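Local coordinates for uncharacterized protein (Neisseria meningitidis serogroup B, PDB 3OI8), which probably takes part in magnesium and cobalt transport as a CorC-type protein, this fragment being the part with two tandem CBS domains that bind adenosine, at residues 7-12 and 28-33; 51-56 and 64-69; 127-132 and 149-154. All blocks are in the same frame, centred on the assembly; numbering follows the deposited sequence.

Contact 1 of 3, residues 7-12 and 28-33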
loop_
_atom_site.group_PDB
_atom_site.type_symbol
_atom_site.label_atom_id
_atom_site.label_comp_id
_atom_site.label_asym_id
_atom_site.label_seq_id
_atom_site.Cartn_x
_atom_site.Cartn_y
_atom_site.Cartn_z
ATOM N N ASP A 7 -22.490 -10.806 18.619
ATOM C CA ASP A 7 -23.353 -9.790 19.218
ATOM C C ASP A 7 -23.060 -8.432 18.586
ATOM O O ASP A 7 -23.971 -7.643 18.340
ATOM C CB ASP A 7 -23.191 -9.749 20.745
ATOM C CG ASP A 7 -23.491 -11.096 21.400
ATOM O OD1 ASP A 7 -24.628 -11.597 21.249
ATOM O OD2 ASP A 7 -22.579 -11.664 22.048
ATOM N N VAL A 8 -21.787 -8.180 18.300
ATOM C CA VAL A 8 -21.379 -6.928 17.662
ATOM C C VAL A 8 -21.943 -6.859 16.239
ATOM O O VAL A 8 -22.498 -5.839 15.831
ATOM C CB VAL A 8 -19.823 -6.810 17.606
ATOM C CG1 VAL A 8 -19.414 -5.599 16.792
ATOM C CG2 VAL A 8 -19.240 -6.732 19.014
ATOM N N LEU A 9 -21.808 -7.959 15.499
ATOM C CA LEU A 9 -22.406 -8.079 14.170
ATOM C C LEU A 9 -23.908 -7.784 14.180
ATOM O O LEU A 9 -24.391 -6.995 13.367
ATOM C CB LEU A 9 -22.144 -9.468 13.578
ATOM C CG LEU A 9 -20.892 -9.617 12.716
ATOM C CD1 LEU A 9 -20.692 -11.063 12.270
ATOM C CD2 LEU A 9 -20.978 -8.691 11.509
ATOM N N ASN A 10 -24.649 -8.419 15.088
ATOM C CA ASN A 10 -26.083 -8.129 15.230
ATOM C C ASN A 10 -26.318 -6.649 15.476
ATOM O O ASN A 10 -27.186 -6.020 14.859
ATOM C CB ASN A 10 -26.711 -8.933 16.385
ATOM C CG ASN A 10 -26.801 -10.407 16.087
ATOM O OD1 ASN A 10 -26.549 -10.844 14.961
ATOM N ND2 ASN A 10 -27.157 -11.195 17.102
ATOM N N LEU A 11 -25.548 -6.104 16.408
ATOM C CA LEU A 11 -25.618 -4.691 16.758
ATOM C C LEU A 11 -25.444 -3.816 15.508
ATOM O O LEU A 11 -26.217 -2.898 15.261
ATOM C CB LEU A 11 -24.502 -4.385 17.752
ATOM C CG LEU A 11 -24.352 -2.957 18.255
ATOM C CD1 LEU A 11 -25.133 -2.826 19.543
ATOM C CD2 LEU A 11 -22.877 -2.623 18.475
ATOM N N LEU A 12 -24.428 -4.126 14.711
ATOM C CA LEU A 12 -24.145 -3.338 13.518
ATOM C C LEU A 12 -25.158 -3.564 12.392
ATOM O O LEU A 12 -25.564 -2.610 11.721
ATOM C CB LEU A 12 -22.735 -3.617 13.024
ATOM C CG LEU A 12 -21.641 -3.207 14.017
ATOM C CD1 LEU A 12 -20.308 -3.790 13.598
ATOM C CD2 LEU A 12 -21.563 -1.694 14.192
ATOM N N ARG A 28 -17.793 -2.492 5.386
ATOM C CA ARG A 28 -16.461 -2.067 5.793
ATOM C C ARG A 28 -16.238 -2.414 7.267
ATOM O O ARG A 28 -15.170 -2.900 7.643
ATOM C CB ARG A 28 -16.284 -0.574 5.537
ATOM C CG ARG A 28 -14.844 -0.119 5.446
ATOM C CD ARG A 28 -14.748 1.375 5.117
ATOM N NE ARG A 28 -13.472 1.917 5.574
ATOM C CZ ARG A 28 -13.133 3.200 5.540
ATOM N NH1 ARG A 28 -11.945 3.567 5.998
ATOM N NH2 ARG A 28 -13.972 4.116 5.059
ATOM N N LEU A 29 -17.257 -2.182 8.095
ATOM C CA LEU A 29 -17.179 -2.505 9.521
ATOM C C LEU A 29 -17.020 -3.996 9.765
ATOM O O LEU A 29 -16.221 -4.400 10.614
ATOM C CB LEU A 29 -18.400 -1.970 10.295
ATOM C CG LEU A 29 -18.525 -0.450 10.418
ATOM C CD1 LEU A 29 -19.838 -0.070 11.106
ATOM C CD2 LEU A 29 -17.359 0.134 11.179
ATOM N N GLU A 30 -17.786 -4.820 9.045
ATOM C CA GLU A 30 -17.672 -6.276 9.200
ATOM C C GLU A 30 -16.296 -6.770 8.760
ATOM O O GLU A 30 -15.743 -7.714 9.334
ATOM C CB GLU A 30 -18.742 -7.004 8.384
ATOM C CG GLU A 30 -20.170 -6.706 8.804
ATOM C CD GLU A 30 -21.178 -7.587 8.090
ATOM O OE1 GLU A 30 -20.787 -8.676 7.617
ATOM O OE2 GLU A 30 -22.361 -7.195 8.006
ATOM N N LYS A 31 -15.754 -6.146 7.718
ATOM C CA LYS A 31 -14.423 -6.523 7.242
ATOM C C LYS A 31 -13.375 -6.248 8.326
ATOM O O LYS A 31 -12.502 -7.071 8.580
ATOM C CB LYS A 31 -14.077 -5.779 5.948
ATOM C CG LYS A 31 -12.886 -6.360 5.208
ATOM C CD LYS A 31 -12.567 -5.575 3.937
ATOM C CE LYS A 31 -11.404 -6.203 3.166
ATOM N NZ LYS A 31 -10.178 -6.358 4.007
ATOM N N VAL A 32 -13.486 -5.093 8.981
ATOM C CA VAL A 32 -12.576 -4.746 10.070
ATOM C C VAL A 32 -12.683 -5.757 11.196
ATOM O O VAL A 32 -11.683 -6.185 11.770
ATOM C CB VAL A 32 -12.869 -3.350 10.630
ATOM C CG1 VAL A 32 -12.217 -3.190 12.002
ATOM C CG2 VAL A 32 -12.376 -2.285 9.657
ATOM N N LEU A 33 -13.911 -6.149 11.493
ATOM C CA LEU A 33 -14.167 -7.137 12.523
ATOM C C LEU A 33 -13.514 -8.473 12.217
ATOM O O LEU A 33 -12.937 -9.102 13.104
ATOM C CB LEU A 33 -15.665 -7.345 12.676
ATOM C CG LEU A 33 -16.241 -6.653 13.903
ATOM C CD1 LEU A 33 -17.744 -6.864 13.944
ATOM C CD2 LEU A 33 -15.580 -7.209 15.140
#

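Contact 2 of 3, residues 51-56 and 64-69. With ADN (adenosine), chain C.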
loop_
_atom_site.group_PDB
_atom_site.type_symbol
_atom_site.label_atom_id
_atom_site.label_comp_id
_atom_site.label_asym_id
_atom_site.label_seq_id
_atom_site.Cartn_x
_atom_site.Cartn_y
_atom_site.Cartn_z
ATOM N N ASN A 51 10.193 -14.965 -3.377
ATOM C CA ASN A 51 11.182 -14.621 -4.390
ATOM C C ASN A 51 12.276 -13.790 -3.737
ATOM O O ASN A 51 12.004 -12.684 -3.262
ATOM C CB ASN A 51 10.543 -13.831 -5.543
ATOM C CG ASN A 51 9.603 -14.677 -6.386
ATOM O OD1 ASN A 51 8.488 -14.257 -6.691
ATOM N ND2 ASN A 51 10.050 -15.873 -6.766
ATOM N N VAL A 52 13.502 -14.322 -3.700
ATOM C CA VAL A 52 14.610 -13.641 -3.021
ATOM C C VAL A 52 15.774 -13.313 -3.967
ATOM O O VAL A 52 15.863 -13.852 -5.075
ATOM C CB VAL A 52 15.156 -14.498 -1.859
ATOM C CG1 VAL A 52 14.052 -14.793 -0.838
ATOM C CG2 VAL A 52 15.752 -15.808 -2.397
ATOM N N LEU A 53 16.679 -12.446 -3.516
ATOM C CA LEU A 53 17.895 -12.143 -4.281
ATOM C C LEU A 53 19.117 -12.624 -3.512
ATOM O O LEU A 53 19.149 -12.516 -2.283
ATOM C CB LEU A 53 18.012 -10.631 -4.497
ATOM C CG LEU A 53 16.815 -9.979 -5.208
ATOM C CD1 LEU A 53 16.974 -8.467 -5.210
ATOM C CD2 LEU A 53 16.687 -10.514 -6.626
ATOM N N LYS A 54 20.121 -13.140 -4.226
ATOM C CA LYS A 54 21.352 -13.605 -3.593
ATOM C C LYS A 54 22.288 -12.429 -3.368
ATOM O O LYS A 54 22.428 -11.558 -4.218
ATOM C CB LYS A 54 22.091 -14.648 -4.445
ATOM C CG LYS A 54 21.249 -15.761 -5.047
ATOM C CD LYS A 54 20.315 -16.404 -4.049
ATOM C CE LYS A 54 19.436 -17.441 -4.757
ATOM N NZ LYS A 54 18.140 -17.720 -4.066
ATOM N N GLU A 55 22.911 -12.421 -2.201
ATOM C CA GLU A 55 23.865 -11.406 -1.770
ATOM C C GLU A 55 24.795 -10.931 -2.892
ATOM O O GLU A 55 24.958 -9.729 -3.115
ATOM C CB GLU A 55 24.707 -12.023 -0.631
ATOM C CG GLU A 55 25.499 -11.055 0.227
ATOM C CD GLU A 55 26.187 -11.744 1.415
ATOM O OE1 GLU A 55 26.233 -13.000 1.458
ATOM O OE2 GLU A 55 26.681 -11.025 2.315
ATOM N N ASN A 56 25.413 -11.880 -3.593
ATOM C CA ASN A 56 26.525 -11.555 -4.491
ATOM C C ASN A 56 26.165 -11.561 -5.978
ATOM O O ASN A 56 27.043 -11.559 -6.842
ATOM C CB ASN A 56 27.718 -12.493 -4.231
ATOM C CG ASN A 56 28.391 -12.236 -2.888
ATOM O OD1 ASN A 56 28.406 -11.109 -2.383
ATOM N ND2 ASN A 56 28.968 -13.287 -2.308
ATOM N N ALA A 64 17.007 -8.281 -14.047
ATOM C CA ALA A 64 16.152 -9.135 -14.866
ATOM C C ALA A 64 15.157 -9.926 -14.011
ATOM O O ALA A 64 14.008 -10.102 -14.391
ATOM C CB ALA A 64 16.993 -10.071 -15.737
ATOM N N TYR A 65 15.603 -10.386 -12.848
ATOM C CA TYR A 65 14.751 -11.156 -11.956
ATOM C C TYR A 65 13.662 -10.262 -11.367
ATOM O O TYR A 65 12.488 -10.648 -11.315
ATOM C CB TYR A 65 15.591 -11.800 -10.853
ATOM C CG TYR A 65 14.834 -12.718 -9.919
ATOM C CD1 TYR A 65 14.593 -14.042 -10.261
ATOM C CD2 TYR A 65 14.374 -12.261 -8.679
ATOM C CE1 TYR A 65 13.904 -14.894 -9.404
ATOM C CE2 TYR A 65 13.686 -13.101 -7.815
ATOM C CZ TYR A 65 13.456 -14.422 -8.185
ATOM O OH TYR A 65 12.779 -15.268 -7.340
ATOM N N VAL A 66 14.052 -9.060 -10.949
ATOM C CA VAL A 66 13.105 -8.081 -10.408
ATOM C C VAL A 66 12.011 -7.723 -11.420
ATOM O O VAL A 66 10.836 -7.630 -11.075
ATOM C CB VAL A 66 13.832 -6.792 -9.984
ATOM C CG1 VAL A 66 12.844 -5.674 -9.723
ATOM C CG2 VAL A 66 14.705 -7.046 -8.745
ATOM N N ILE A 67 12.396 -7.532 -12.677
ATOM C CA ILE A 67 11.429 -7.215 -13.721
ATOM C C ILE A 67 10.514 -8.404 -13.995
ATOM O O ILE A 67 9.292 -8.258 -14.112
ATOM C CB ILE A 67 12.140 -6.800 -15.009
ATOM C CG1 ILE A 67 12.771 -5.417 -14.830
ATOM C CG2 ILE A 67 11.182 -6.864 -16.215
ATOM C CD1 ILE A 67 13.780 -5.075 -15.907
ATOM N N ASP A 68 11.114 -9.585 -14.068
ATOM C CA ASP A 68 10.377 -10.805 -14.352
ATOM C C ASP A 68 9.287 -11.076 -13.319
ATOM O O ASP A 68 8.170 -11.419 -13.678
ATOM C CB ASP A 68 11.330 -12.000 -14.418
ATOM C CG ASP A 68 10.668 -13.237 -15.006
ATOM O OD1 ASP A 68 9.840 -13.083 -15.934
ATOM O OD2 ASP A 68 10.972 -14.359 -14.545
ATOM N N THR A 69 9.615 -10.934 -12.037
ATOM C CA THR A 69 8.656 -11.239 -10.979
ATOM C C THR A 69 7.744 -10.051 -10.722
ATOM O O THR A 69 6.652 -10.197 -10.181
ATOM C CB THR A 69 9.359 -11.629 -9.672
ATOM O OG1 THR A 69 10.198 -10.553 -9.250
ATOM C CG2 THR A 69 10.210 -12.874 -9.865
HETATM O "O5'" ADN C . 3.769 -8.578 -6.024
HETATM C "C5'" ADN C . 2.438 -8.963 -6.257
HETATM C "C4'" ADN C . 1.982 -9.989 -5.176
HETATM O "O4'" ADN C . 2.997 -11.023 -5.002
HETATM C "C3'" ADN C . 1.770 -9.304 -3.809
HETATM O "O3'" ADN C . 0.400 -9.118 -3.580
HETATM C "C2'" ADN C . 2.350 -10.262 -2.798
HETATM O "O2'" ADN C . 1.349 -11.130 -2.317
HETATM C "C1'" ADN C . 3.358 -11.100 -3.586
HETATM N N9 ADN C . 4.728 -10.631 -3.389
HETATM C C8 ADN C . 5.221 -9.191 -3.363
HETATM N N7 ADN C . 6.715 -9.229 -3.183
HETATM C C5 ADN C . 7.144 -10.704 -3.109
HETATM C C6 ADN C . 8.539 -11.380 -2.941
HETATM N N6 ADN C . 9.741 -10.549 -2.867
HETATM N N1 ADN C . 8.639 -12.834 -2.904
HETATM C C2 ADN C . 7.395 -13.700 -3.032
HETATM N N3 ADN C . 6.025 -13.039 -3.201
HETATM C C4 ADN C . 5.922 -11.558 -3.239
HETATM O O HOH W 1 13.948 -17.216 -5.533
#

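Contact 3 of 3, residues 127-132 and 149-154. With ADN (adenosine), chain C; ADN (adenosine), chain F.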
loop_
_atom_site.group_PDB
_atom_site.type_symbol
_atom_site.label_atom_id
_atom_site.label_comp_id
_atom_site.label_asym_id
_atom_site.label_seq_id
_atom_site.Cartn_x
_atom_site.Cartn_y
_atom_site.Cartn_z
ATOM N N GLU A 127 1.984 -0.981 12.655
ATOM C CA GLU A 127 3.436 -0.857 12.508
ATOM C C GLU A 127 3.912 -0.567 11.073
ATOM O O GLU A 127 4.831 0.236 10.874
ATOM C CB GLU A 127 4.139 -2.069 13.117
ATOM C CG GLU A 127 4.016 -2.080 14.636
ATOM C CD GLU A 127 4.337 -3.423 15.251
ATOM O OE1 GLU A 127 5.260 -4.109 14.756
ATOM O OE2 GLU A 127 3.662 -3.788 16.238
ATOM N N PHE A 128 3.278 -1.189 10.080
ATOM C CA PHE A 128 3.584 -0.854 8.688
ATOM C C PHE A 128 3.308 0.626 8.437
ATOM O O PHE A 128 4.104 1.305 7.789
ATOM C CB PHE A 128 2.739 -1.671 7.722
ATOM C CG PHE A 128 3.318 -3.036 7.403
ATOM C CD1 PHE A 128 4.683 -3.238 7.389
ATOM C CD2 PHE A 128 2.488 -4.092 7.076
ATOM C CE1 PHE A 128 5.213 -4.487 7.067
ATOM C CE2 PHE A 128 3.005 -5.341 6.754
ATOM C CZ PHE A 128 4.370 -5.537 6.753
ATOM N N ARG A 129 2.172 1.116 8.932
ATOM C CA ARG A 129 1.776 2.504 8.666
ATOM C C ARG A 129 2.724 3.475 9.362
ATOM O O ARG A 129 3.105 4.494 8.795
ATOM C CB ARG A 129 0.307 2.758 9.052
ATOM C CG ARG A 129 -0.705 2.262 8.005
ATOM C CD ARG A 129 -2.164 2.419 8.454
ATOM N NE ARG A 129 -2.638 3.805 8.418
ATOM C CZ ARG A 129 -3.674 4.262 9.124
ATOM N NH1 ARG A 129 -4.346 3.449 9.933
ATOM N NH2 ARG A 129 -4.038 5.536 9.028
ATOM N N GLU A 130 3.139 3.135 10.577
ATOM C CA GLU A 130 4.069 3.968 11.331
ATOM C C GLU A 130 5.481 3.998 10.732
ATOM O O GLU A 130 6.005 5.071 10.444
ATOM C CB GLU A 130 4.125 3.525 12.795
ATOM C CG GLU A 130 2.849 3.814 13.576
ATOM C CD GLU A 130 2.912 3.316 15.010
ATOM O OE1 GLU A 130 3.900 2.635 15.368
ATOM O OE2 GLU A 130 1.967 3.603 15.779
ATOM N N GLN A 131 6.082 2.819 10.558
ATOM C CA GLN A 131 7.462 2.691 10.100
ATOM C C GLN A 131 7.604 2.985 8.617
ATOM O O GLN A 131 8.699 2.867 8.063
ATOM C CB GLN A 131 7.976 1.265 10.325
ATOM C CG GLN A 131 7.799 0.695 11.719
ATOM C CD GLN A 131 8.126 -0.796 11.765
ATOM O OE1 GLN A 131 7.466 -1.614 11.112
ATOM N NE2 GLN A 131 9.156 -1.153 12.528
ATOM N N ARG A 132 6.502 3.333 7.963
ATOM C CA ARG A 132 6.504 3.441 6.508
ATOM C C ARG A 132 7.124 2.177 5.935
ATOM O O ARG A 132 7.893 2.218 4.975
ATOM C CB ARG A 132 7.290 4.671 6.055
ATOM C CG ARG A 132 6.556 5.988 6.238
ATOM C CD ARG A 132 5.342 6.069 5.332
ATOM N NE ARG A 132 4.911 7.449 5.144
ATOM C CZ ARG A 132 5.478 8.293 4.288
ATOM N NH1 ARG A 132 6.501 7.895 3.542
ATOM N NH2 ARG A 132 5.024 9.533 4.177
ATOM N N VAL A 149 5.683 -11.227 4.814
ATOM C CA VAL A 149 4.337 -10.658 4.784
ATOM C C VAL A 149 4.424 -9.210 4.314
ATOM O O VAL A 149 5.387 -8.492 4.653
ATOM C CB VAL A 149 3.592 -10.815 6.160
ATOM C CG1 VAL A 149 4.380 -10.188 7.299
ATOM C CG2 VAL A 149 2.158 -10.253 6.088
ATOM N N THR A 150 3.454 -8.799 3.494
ATOM C CA THR A 150 3.481 -7.460 2.918
ATOM C C THR A 150 2.218 -6.646 3.227
ATOM O O THR A 150 1.132 -7.195 3.416
ATOM C CB THR A 150 3.647 -7.510 1.374
ATOM O OG1 THR A 150 2.418 -7.952 0.787
ATOM C CG2 THR A 150 4.771 -8.484 0.966
ATOM N N PHE A 151 2.410 -5.332 3.273
ATOM C CA PHE A 151 1.347 -4.346 3.449
ATOM C C PHE A 151 0.258 -4.553 2.409
ATOM O O PHE A 151 -0.920 -4.685 2.737
ATOM C CB PHE A 151 1.958 -2.943 3.328
ATOM C CG PHE A 151 0.948 -1.817 3.347
ATOM C CD1 PHE A 151 0.338 -1.434 4.533
ATOM C CD2 PHE A 151 0.645 -1.120 2.183
ATOM C CE1 PHE A 151 -0.590 -0.392 4.553
ATOM C CE2 PHE A 151 -0.274 -0.079 2.194
ATOM C CZ PHE A 151 -0.893 0.287 3.383
ATOM N N GLU A 152 0.653 -4.624 1.148
ATOM C CA GLU A 152 -0.329 -4.724 0.077
ATOM C C GLU A 152 -1.161 -5.997 0.164
ATOM O O GLU A 152 -2.328 -6.007 -0.231
ATOM C CB GLU A 152 0.337 -4.556 -1.293
ATOM C CG GLU A 152 0.993 -3.179 -1.452
ATOM C CD GLU A 152 1.426 -2.871 -2.875
ATOM O OE1 GLU A 152 1.749 -1.693 -3.154
ATOM O OE2 GLU A 152 1.442 -3.800 -3.713
ATOM N N ASP A 153 -0.577 -7.059 0.712
ATOM C CA ASP A 153 -1.309 -8.308 0.910
ATOM C C ASP A 153 -2.364 -8.208 2.010
ATOM O O ASP A 153 -3.426 -8.815 1.917
ATOM C CB ASP A 153 -0.357 -9.448 1.262
ATOM C CG ASP A 153 0.244 -10.099 0.045
ATOM O OD1 ASP A 153 -0.271 -9.850 -1.070
ATOM O OD2 ASP A 153 1.223 -10.861 0.206
ATOM N N ILE A 154 -2.060 -7.469 3.068
ATOM C CA ILE A 154 -2.977 -7.412 4.200
ATOM C C ILE A 154 -4.094 -6.365 4.031
ATOM O O ILE A 154 -5.146 -6.480 4.662
ATOM C CB ILE A 154 -2.234 -7.240 5.554
ATOM C CG1 ILE A 154 -1.629 -5.846 5.692
ATOM C CG2 ILE A 154 -1.159 -8.308 5.728
ATOM C CD1 ILE A 154 -0.974 -5.637 7.050
HETATM O "O5'" ADN C . 3.769 -8.578 -6.024
HETATM C "C5'" ADN C . 2.438 -8.963 -6.257
HETATM C "C4'" ADN C . 1.982 -9.989 -5.176
HETATM O "O4'" ADN C . 2.997 -11.023 -5.002
HETATM C "C3'" ADN C . 1.770 -9.304 -3.809
HETATM O "O3'" ADN C . 0.400 -9.118 -3.580
HETATM C "C2'" ADN C . 2.350 -10.262 -2.798
HETATM O "O2'" ADN C . 1.349 -11.130 -2.317
HETATM C "C1'" ADN C . 3.358 -11.100 -3.586
HETATM N N9 ADN C . 4.728 -10.631 -3.389
HETATM C C8 ADN C . 5.221 -9.191 -3.363
HETATM N N7 ADN C . 6.715 -9.229 -3.183
HETATM C C5 ADN C . 7.144 -10.704 -3.109
HETATM C C6 ADN C . 8.539 -11.380 -2.941
HETATM N N6 ADN C . 9.741 -10.549 -2.867
HETATM N N1 ADN C . 8.639 -12.834 -2.904
HETATM C C2 ADN C . 7.395 -13.700 -3.032
HETATM N N3 ADN C . 6.025 -13.039 -3.201
HETATM C C4 ADN C . 5.922 -11.558 -3.239
HETATM O "O5'" ADN F . 3.788 7.885 0.177
HETATM C "C5'" ADN F . 4.034 8.917 1.099
HETATM C "C4'" ADN F . 3.014 10.076 0.884
HETATM O "O4'" ADN F . 3.235 10.714 -0.407
HETATM C "C3'" ADN F . 1.555 9.560 0.903
HETATM O "O3'" ADN F . 0.746 10.443 1.634
HETATM C "C2'" ADN F . 1.115 9.582 -0.535
HETATM O "O2'" ADN F . -0.244 9.939 -0.650
HETATM C "C1'" ADN F . 1.954 10.722 -1.108
HETATM N N9 ADN F . 2.184 10.467 -2.518
HETATM C C8 ADN F . 2.234 9.127 -3.236
HETATM N N7 ADN F . 2.494 9.412 -4.692
HETATM C C5 ADN F . 2.613 10.935 -4.851
HETATM C C6 ADN F . 2.875 11.847 -6.079
HETATM N N6 ADN F . 3.080 11.272 -7.403
HETATM N N1 ADN F . 2.923 13.289 -5.895
HETATM C C2 ADN F . 2.723 13.926 -4.530
HETATM N N3 ADN F . 2.469 13.032 -3.324
HETATM C C4 ADN F . 2.416 11.569 -3.511
#

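Contact 1 of 3, residues 7-12 and 28-33
Helices 5-17 and 23-35 form an antiparallel helical hairpin: the axes of the segments 7-12 and 28-33 run at 171° to one another and come no closer than 10.9 Å. Branched aliphatic side chains span the distance between the axes. Packing is tightest around L33, whose CD1 methyl sits 3.5 Å from V8 CG1. The same L33 CD1 meets L12 CD1 tip to tip at 4.0 Å, so one methyl wedges between residues a turn apart on helix 5-17. With its other branch, L12 CD2 lies 3.9 Å from L29 CD1, the two side chains crossing at about a right angle. V8, L12, L29 and L33 are all buried, and F21 in the connecting loop touches both L12 and L29. The more open flank is formed by L9 and E30, both partly exposed. There L9 CD2 lies across the aliphatic stem of E30, 3.5 Å from E30 CG. V8 packs on A15 and V32 on L29, both of the second subunit. With no hydrogen bond between the two segments, hydrophobic burial and dispersion hold this interface; the one charged group in it, the E30 carboxylate, lies at the partly exposed flank, where R13 pairs with it in a salt bridge.

Contact 2 of 3, residues 51-56 and 64-69
N51 has CG anti to its carbonyl carbon (chi1 -69°), whereas Y65 has CG anti to its backbone N (chi1 -175°); the two rotations bring the asparagine amide to the phenol of helix 59-69. The amide and ring planes stand 82° apart, and N51 ND2 reaches Y65 OH at 2.9 Å in a bent, weak hydrogen bond. Y65 OH has a further partner in a water 2.9 Å away, which also accepts a weak bond from V52 N. Away from the hydroxyl, the ring lies obliquely against the other segment: V52 O lies 3.6 Å from Y65 CE2, and L53 CD2 touches Y65 CD2 at 3.6 Å. T69 CG2 lies over one face of the ring, offset toward its rim. The T69 hydroxyl takes the crowded position between backbone N and carbonyl carbon, where OG1 donates to Y65 O at 3.1 Å; that carbonyl also accepts from T69 N, so two donors grip it. N51 OD1 is hydrogen-bonded to H71 NE2, and H71 ND1 in turn bonds the adenosine, which makes N51 both a first-shell and a second-shell residue. Its backbone reads the base directly: N51 N donates to adenine N1 at 2.7 Å, and adenine N6 donates to N51 O at 3.1 Å. N51 stands just before strand 53-54, the first element of the beta-alpha-beta unit 53-54, 59-69, 73-77; main-chain pairing with adenine of this kind is known from other nucleotide-binding CBS domains.

Contact 3 of 3, residues 127-132 and 149-154
D153 OD1 is the best-held polar atom, with one settled donor, adenosine O3' at 2.7 Å; O2' may be a second, but its proton could go to either carboxylate oxygen. The aspartate belongs to the T-x-x-D signature of the CBS domain, in which the last strand runs into a helix. T150, the N-cap residue of that helix, accepts from D153 N through OG1 at 3.1 Å, a capping bond that ties the backbone of the ribose-binding residue to the helix start. Behind this turn, F128 of helix 121-130 packs against the junction. Its CG is anti to the carbonyl carbon (chi1 -85°), and the ring inserts at the strand-to-helix switch, F128 CE2 lying 3.5 Å from F151 N. V149 O comes near the ring edge, 3.8 Å from F128 CZ. F151 CB is 4.0 Å from F128 CD2, and R129 CG approaches the F151 ring obliquely, at CE1. No hydrogen bond crosses between the segments, so the helix backs the turn by van der Waals contact of the F128 ring with side chains and with the main chain at 149-151. With I154 CG1 in the crowded position between backbone N and carbonyl carbon and CD1 extended beyond it, the I154 CD1 methyl lies in the plane of the F128 ring, 3.8 Å from F128 CD2.

How the contacts relate
From the N terminus, contact 1 closes first, folding helix 5-17 back on helix 23-35. Contact 2 follows within the first CBS domain, closing the short connection from strand 53-54 to helix 59-69. Contact 3 comes last, in the second CBS domain, tying helix 121-130 to the strand-helix junction at 150-151 across strand 135-139 and the body of strand 145-150. The three are strictly in series, neither nested nor crossed. Contacts 1 and 2 lie on opposite sides of the chain's centre, their centres about 41 Å apart. Contacts 2 and 3, about 21 Å between centres, are joined by one adenosine, base on 51-56 and ribose on 149-154. All three touch the second subunit.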